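Local structure of CRISPR system Cmr subunit Cmr1-1 (Pyrococcus furiosus, 4W8Z) at residues D277-V289 against G297-P309. The protein binds RNA as the Cmr1 subunit that, with Cmr6, caps the type III-B Cmr ribonucleoprotein complex of CRISPR antiviral defence. Numbering follows the deposited sequence.
Sequences DLRRASPLWFGVV and GRIIKFFQSTFHP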
loop_
_atom_site.group_PDB
_atom_site.type_symbol
_atom_site.label_atom_id
_atom_site.label_comp_id
_atom_site.label_asym_id
_atom_site.label_seq_id
_atom_site.Cartn_x
_atom_site.Cartn_y
_atom_site.Cartn_z
ATOM N N ASP A 277 -24.774 4.616 -4.536
ATOM C CA ASP A 277 -23.569 4.199 -3.815
ATOM C C ASP A 277 -23.018 5.329 -2.945
ATOM O O ASP A 277 -21.831 5.656 -3.007
ATOM C CB ASP A 277 -22.497 3.708 -4.792
ATOM N N LEU A 278 -23.891 5.913 -2.129
ATOM C CA LEU A 278 -23.540 7.059 -1.294
ATOM C C LEU A 278 -22.826 6.644 -0.007
ATOM O O LEU A 278 -21.905 7.325 0.450
ATOM C CB LEU A 278 -24.797 7.865 -0.953
ATOM C CG LEU A 278 -24.617 9.158 -0.152
ATOM C CD1 LEU A 278 -23.925 10.224 -0.992
ATOM C CD2 LEU A 278 -25.955 9.658 0.367
ATOM N N ARG A 279 -23.260 5.531 0.576
ATOM C CA ARG A 279 -22.663 5.024 1.809
ATOM C C ARG A 279 -21.640 3.926 1.537
ATOM O O ARG A 279 -21.167 3.264 2.462
ATOM C CB ARG A 279 -23.748 4.504 2.756
ATOM C CG ARG A 279 -24.477 5.597 3.515
ATOM C CD ARG A 279 -25.576 5.030 4.388
ATOM N NE ARG A 279 -26.896 5.383 3.877
ATOM C CZ ARG A 279 -28.004 5.375 4.608
ATOM N NH1 ARG A 279 -27.954 5.036 5.888
ATOM N NH2 ARG A 279 -29.161 5.715 4.062
ATOM N N ARG A 280 -21.309 3.735 0.265
ATOM C CA ARG A 280 -20.310 2.749 -0.126
ATOM C C ARG A 280 -18.919 3.375 -0.139
ATOM O O ARG A 280 -18.397 3.728 -1.200
ATOM C CB ARG A 280 -20.644 2.161 -1.499
ATOM N N ALA A 281 -18.328 3.518 1.046
ATOM C CA ALA A 281 -16.994 4.095 1.177
ATOM C C ALA A 281 -15.922 3.083 0.775
ATOM O O ALA A 281 -16.154 1.872 0.772
ATOM C CB ALA A 281 -16.761 4.592 2.595
ATOM N N SER A 282 -14.743 3.594 0.443
ATOM C CA SER A 282 -13.728 2.807 -0.240
ATOM C C SER A 282 -12.507 2.562 0.638
ATOM O O SER A 282 -12.278 3.302 1.597
ATOM C CB SER A 282 -13.328 3.524 -1.526
ATOM O OG SER A 282 -14.484 3.959 -2.225
ATOM N N PRO A 283 -11.723 1.515 0.322
ATOM C CA PRO A 283 -10.492 1.246 1.076
ATOM C C PRO A 283 -9.539 2.441 1.115
ATOM O O PRO A 283 -9.391 3.158 0.122
ATOM C CB PRO A 283 -9.855 0.086 0.307
ATOM C CG PRO A 283 -10.996 -0.586 -0.364
ATOM C CD PRO A 283 -11.963 0.500 -0.718
ATOM N N LEU A 284 -8.905 2.652 2.263
ATOM C CA LEU A 284 -7.884 3.683 2.399
ATOM C C LEU A 284 -6.617 3.083 3.005
ATOM O O LEU A 284 -6.665 2.430 4.044
ATOM C CB LEU A 284 -8.404 4.843 3.254
ATOM C CG LEU A 284 -7.546 6.106 3.383
ATOM C CD1 LEU A 284 -8.433 7.305 3.672
ATOM C CD2 LEU A 284 -6.502 5.957 4.476
ATOM N N TRP A 285 -5.487 3.298 2.343
ATOM C CA TRP A 285 -4.200 2.863 2.876
ATOM C C TRP A 285 -3.401 4.089 3.248
ATOM O O TRP A 285 -3.568 5.142 2.639
ATOM C CB TRP A 285 -3.412 2.034 1.863
ATOM C CG TRP A 285 -4.108 0.824 1.330
ATOM C CD1 TRP A 285 -5.346 0.362 1.671
ATOM C CD2 TRP A 285 -3.597 -0.083 0.350
ATOM N NE1 TRP A 285 -5.636 -0.777 0.959
ATOM C CE2 TRP A 285 -4.577 -1.069 0.140
ATOM C CE3 TRP A 285 -2.408 -0.150 -0.379
ATOM C CZ2 TRP A 285 -4.403 -2.112 -0.764
ATOM C CZ3 TRP A 285 -2.234 -1.189 -1.274
ATOM C CH2 TRP A 285 -3.226 -2.157 -1.457
ATOM N N PHE A 286 -2.530 3.971 4.241
ATOM C CA PHE A 286 -1.589 5.053 4.481
ATOM C C PHE A 286 -0.206 4.536 4.844
ATOM O O PHE A 286 -0.033 3.376 5.229
ATOM C CB PHE A 286 -2.108 6.016 5.559
ATOM C CG PHE A 286 -2.380 5.378 6.893
ATOM C CD1 PHE A 286 -1.380 5.274 7.851
ATOM C CD2 PHE A 286 -3.650 4.927 7.210
ATOM C CE1 PHE A 286 -1.640 4.707 9.086
ATOM C CE2 PHE A 286 -3.915 4.360 8.444
ATOM C CZ PHE A 286 -2.909 4.247 9.383
ATOM N N GLY A 287 0.777 5.416 4.691
ATOM C CA GLY A 287 2.166 5.089 4.931
ATOM C C GLY A 287 2.990 6.354 4.815
ATOM O O GLY A 287 2.451 7.455 4.907
ATOM N N VAL A 288 4.294 6.201 4.609
ATOM C CA VAL A 288 5.186 7.351 4.549
ATOM C C VAL A 288 5.970 7.389 3.241
ATOM O O VAL A 288 6.608 6.408 2.861
ATOM C CB VAL A 288 6.168 7.350 5.737
ATOM C CG1 VAL A 288 7.034 8.609 5.733
ATOM C CG2 VAL A 288 5.402 7.228 7.046
ATOM N N VAL A 289 5.913 8.527 2.556
ATOM C CA VAL A 289 6.688 8.726 1.342
ATOM C C VAL A 289 7.757 9.789 1.590
ATOM O O VAL A 289 7.529 10.759 2.316
ATOM C CB VAL A 289 5.778 9.131 0.147
ATOM C CG1 VAL A 289 5.066 10.458 0.419
ATOM C CG2 VAL A 289 6.573 9.185 -1.164
ATOM N N GLY A 297 3.207 12.128 4.999
ATOM C CA GLY A 297 2.180 11.113 5.127
ATOM C C GLY A 297 1.605 10.834 3.751
ATOM O O GLY A 297 1.327 11.762 3.000
ATOM N N ARG A 298 1.445 9.564 3.401
ATOM C CA ARG A 298 0.877 9.214 2.105
ATOM C C ARG A 298 -0.440 8.471 2.265
ATOM O O ARG A 298 -0.520 7.497 3.006
ATOM C CB ARG A 298 1.856 8.365 1.295
ATOM C CG ARG A 298 1.337 7.962 -0.073
ATOM C CD ARG A 298 2.364 7.146 -0.830
ATOM N NE ARG A 298 2.689 5.907 -0.127
ATOM C CZ ARG A 298 3.917 5.408 -0.022
ATOM N NH1 ARG A 298 4.941 6.040 -0.581
ATOM N NH2 ARG A 298 4.118 4.277 0.640
ATOM N N ILE A 299 -1.471 8.934 1.564
ATOM C CA ILE A 299 -2.782 8.298 1.610
ATOM C C ILE A 299 -3.231 7.897 0.212
ATOM O O ILE A 299 -3.147 8.694 -0.721
ATOM C CB ILE A 299 -3.837 9.234 2.227
ATOM C CG1 ILE A 299 -3.459 9.582 3.663
ATOM C CG2 ILE A 299 -5.214 8.597 2.191
ATOM C CD1 ILE A 299 -3.452 11.060 3.929
ATOM N N ILE A 300 -3.697 6.664 0.054
ATOM C CA ILE A 300 -4.283 6.268 -1.217
ATOM C C ILE A 300 -5.684 5.682 -1.005
ATOM O O ILE A 300 -5.915 4.904 -0.079
ATOM C CB ILE A 300 -3.372 5.263 -1.978
ATOM C CG1 ILE A 300 -3.995 4.891 -3.330
ATOM C CG2 ILE A 300 -3.099 4.026 -1.144
ATOM C CD1 ILE A 300 -3.015 4.290 -4.315
ATOM N N LYS A 301 -6.622 6.094 -1.856
ATOM C CA LYS A 301 -8.011 5.634 -1.786
ATOM C C LYS A 301 -8.433 4.930 -3.080
ATOM O O LYS A 301 -8.328 5.506 -4.158
ATOM C CB LYS A 301 -8.942 6.814 -1.497
ATOM C CG LYS A 301 -8.907 7.282 -0.052
ATOM C CD LYS A 301 -9.604 8.619 0.143
ATOM C CE LYS A 301 -8.739 9.760 -0.356
ATOM N NZ LYS A 301 -9.287 11.095 0.024
ATOM N N PHE A 302 -8.907 3.689 -2.970
ATOM C CA PHE A 302 -9.247 2.886 -4.150
ATOM C C PHE A 302 -10.746 2.821 -4.436
ATOM O O PHE A 302 -11.508 2.296 -3.629
ATOM C CB PHE A 302 -8.726 1.456 -3.991
ATOM C CG PHE A 302 -7.237 1.354 -3.917
ATOM C CD1 PHE A 302 -6.468 1.437 -5.064
ATOM C CD2 PHE A 302 -6.603 1.154 -2.700
ATOM C CE1 PHE A 302 -5.095 1.338 -5.002
ATOM C CE2 PHE A 302 -5.230 1.050 -2.629
ATOM C CZ PHE A 302 -4.473 1.142 -3.781
ATOM N N PHE A 303 -11.167 3.311 -5.598
ATOM C CA PHE A 303 -12.585 3.290 -5.951
ATOM C C PHE A 303 -12.876 2.228 -7.008
ATOM O O PHE A 303 -12.301 2.265 -8.092
ATOM C CB PHE A 303 -13.037 4.668 -6.450
ATOM C CG PHE A 303 -12.716 5.797 -5.501
ATOM C CD1 PHE A 303 -13.369 5.902 -4.284
ATOM C CD2 PHE A 303 -11.770 6.757 -5.833
ATOM C CE1 PHE A 303 -13.080 6.933 -3.411
ATOM C CE2 PHE A 303 -11.479 7.793 -4.964
ATOM C CZ PHE A 303 -12.136 7.880 -3.752
ATOM N N GLN A 304 -13.755 1.279 -6.687
ATOM C CA GLN A 304 -14.167 0.262 -7.656
ATOM C C GLN A 304 -15.641 -0.120 -7.499
ATOM O O GLN A 304 -16.359 0.477 -6.699
ATOM C CB GLN A 304 -13.289 -0.988 -7.538
ATOM C CG GLN A 304 -13.607 -1.881 -6.348
ATOM C CD GLN A 304 -12.570 -1.779 -5.255
ATOM O OE1 GLN A 304 -12.490 -0.771 -4.551
ATOM N NE2 GLN A 304 -11.767 -2.826 -5.101
ATOM N N SER A 305 -16.081 -1.119 -8.261
ATOM C CA SER A 305 -17.488 -1.519 -8.285
ATOM C C SER A 305 -17.883 -2.459 -7.149
ATOM O O SER A 305 -18.985 -2.352 -6.609
ATOM C CB SER A 305 -17.822 -2.185 -9.620
ATOM O OG SER A 305 -17.630 -1.286 -10.695
ATOM N N THR A 306 -16.994 -3.388 -6.806
ATOM C CA THR A 306 -17.248 -4.341 -5.728
ATOM C C THR A 306 -17.492 -3.632 -4.398
ATOM O O THR A 306 -16.735 -2.741 -4.012
ATOM C CB THR A 306 -16.074 -5.337 -5.560
ATOM O OG1 THR A 306 -16.055 -6.248 -6.666
ATOM C CG2 THR A 306 -16.208 -6.130 -4.265
ATOM N N PHE A 307 -18.563 -4.020 -3.713
ATOM C CA PHE A 307 -18.863 -3.485 -2.391
ATOM C C PHE A 307 -17.985 -4.147 -1.332
ATOM O O PHE A 307 -17.873 -5.374 -1.283
ATOM C CB PHE A 307 -20.347 -3.678 -2.060
ATOM C CG PHE A 307 -20.673 -3.533 -0.597
ATOM C CD1 PHE A 307 -20.564 -2.308 0.039
ATOM C CD2 PHE A 307 -21.111 -4.625 0.138
ATOM C CE1 PHE A 307 -20.872 -2.175 1.383
ATOM C CE2 PHE A 307 -21.419 -4.498 1.483
ATOM C CZ PHE A 307 -21.300 -3.272 2.103
ATOM N N HIS A 308 -17.349 -3.327 -0.501
ATOM C CA HIS A 308 -16.553 -3.824 0.614
ATOM C C HIS A 308 -17.194 -3.386 1.922
ATOM O O HIS A 308 -17.268 -2.190 2.207
ATOM C CB HIS A 308 -15.111 -3.317 0.541
ATOM C CG HIS A 308 -14.518 -3.378 -0.831
ATOM N ND1 HIS A 308 -13.724 -4.422 -1.256
ATOM C CD2 HIS A 308 -14.604 -2.521 -1.876
ATOM C CE1 HIS A 308 -13.348 -4.206 -2.504
ATOM N NE2 HIS A 308 -13.870 -3.060 -2.904
ATOM N N PRO A 309 -17.660 -4.354 2.722
ATOM C CA PRO A 309 -18.354 -4.026 3.971
ATOM C C PRO A 309 -17.463 -3.266 4.953
ATOM O O PRO A 309 -16.256 -3.512 5.013
ATOM C CB PRO A 309 -18.736 -5.402 4.530
ATOM C CG PRO A 309 -17.750 -6.345 3.920
ATOM C CD PRO A 309 -17.491 -5.808 2.547
#
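Trp285 spreads its indole beneath the ring of Phe302, whose edge atom CE2 stands over the indole face, 3.5 Å from Trp285 CE2. The pair is a T-shaped stack, its planes 64° apart, on one face of an antiparallel beta hairpin formed by strands 284-291 and 294-302 in the RAMP-type C-terminal half of Cmr1. The two residues are not directly opposed: Trp285 faces Ile300, and Phe302 lies two residues further along, its ring swinging back over the indole. Facing each other across the pair, Trp285 CB and Ile300 CG2 lie 3.6 Å apart; with Trp285 CG anti to the carbonyl carbon (chi1 -56°), the flat indole continues to the phenyl edge. Trp44 meets the indole as well, tying the hairpin to the N-terminal half of the chain.

The opposite face is built differently. Leu284 straddles two neighbours: its CG touches Ile299 CG2 at 3.6 Å, and its CD1 lies beside the aliphatic Lys301 CG. Lysine suits this place because its methylenes pack against leucine before the chain bends at chi3, and NZ forms salt bridges with Glu229 and Asp326. Phe286 leads away from the hairpin to stack on Phe244 of helix 237-264.

Backbone bonds fix the register. Trp285 and Ile300 exchange a reciprocal pair, with Trp285 N 2.9 Å from Ile300 O, and Phe302 N reaches Pro283 O at 3.2 Å; as proline has no N-H, it takes part through its carbonyl. Gly287 and Arg298 form a second reciprocal pair. Having no side chain, Gly287 leaves room beside the long arginine, whose chain extends from the backbone and then turns at chi3, crossing Val289 at about a right angle and bringing Arg298 NH1 to 3.3 Å from Val289 CB.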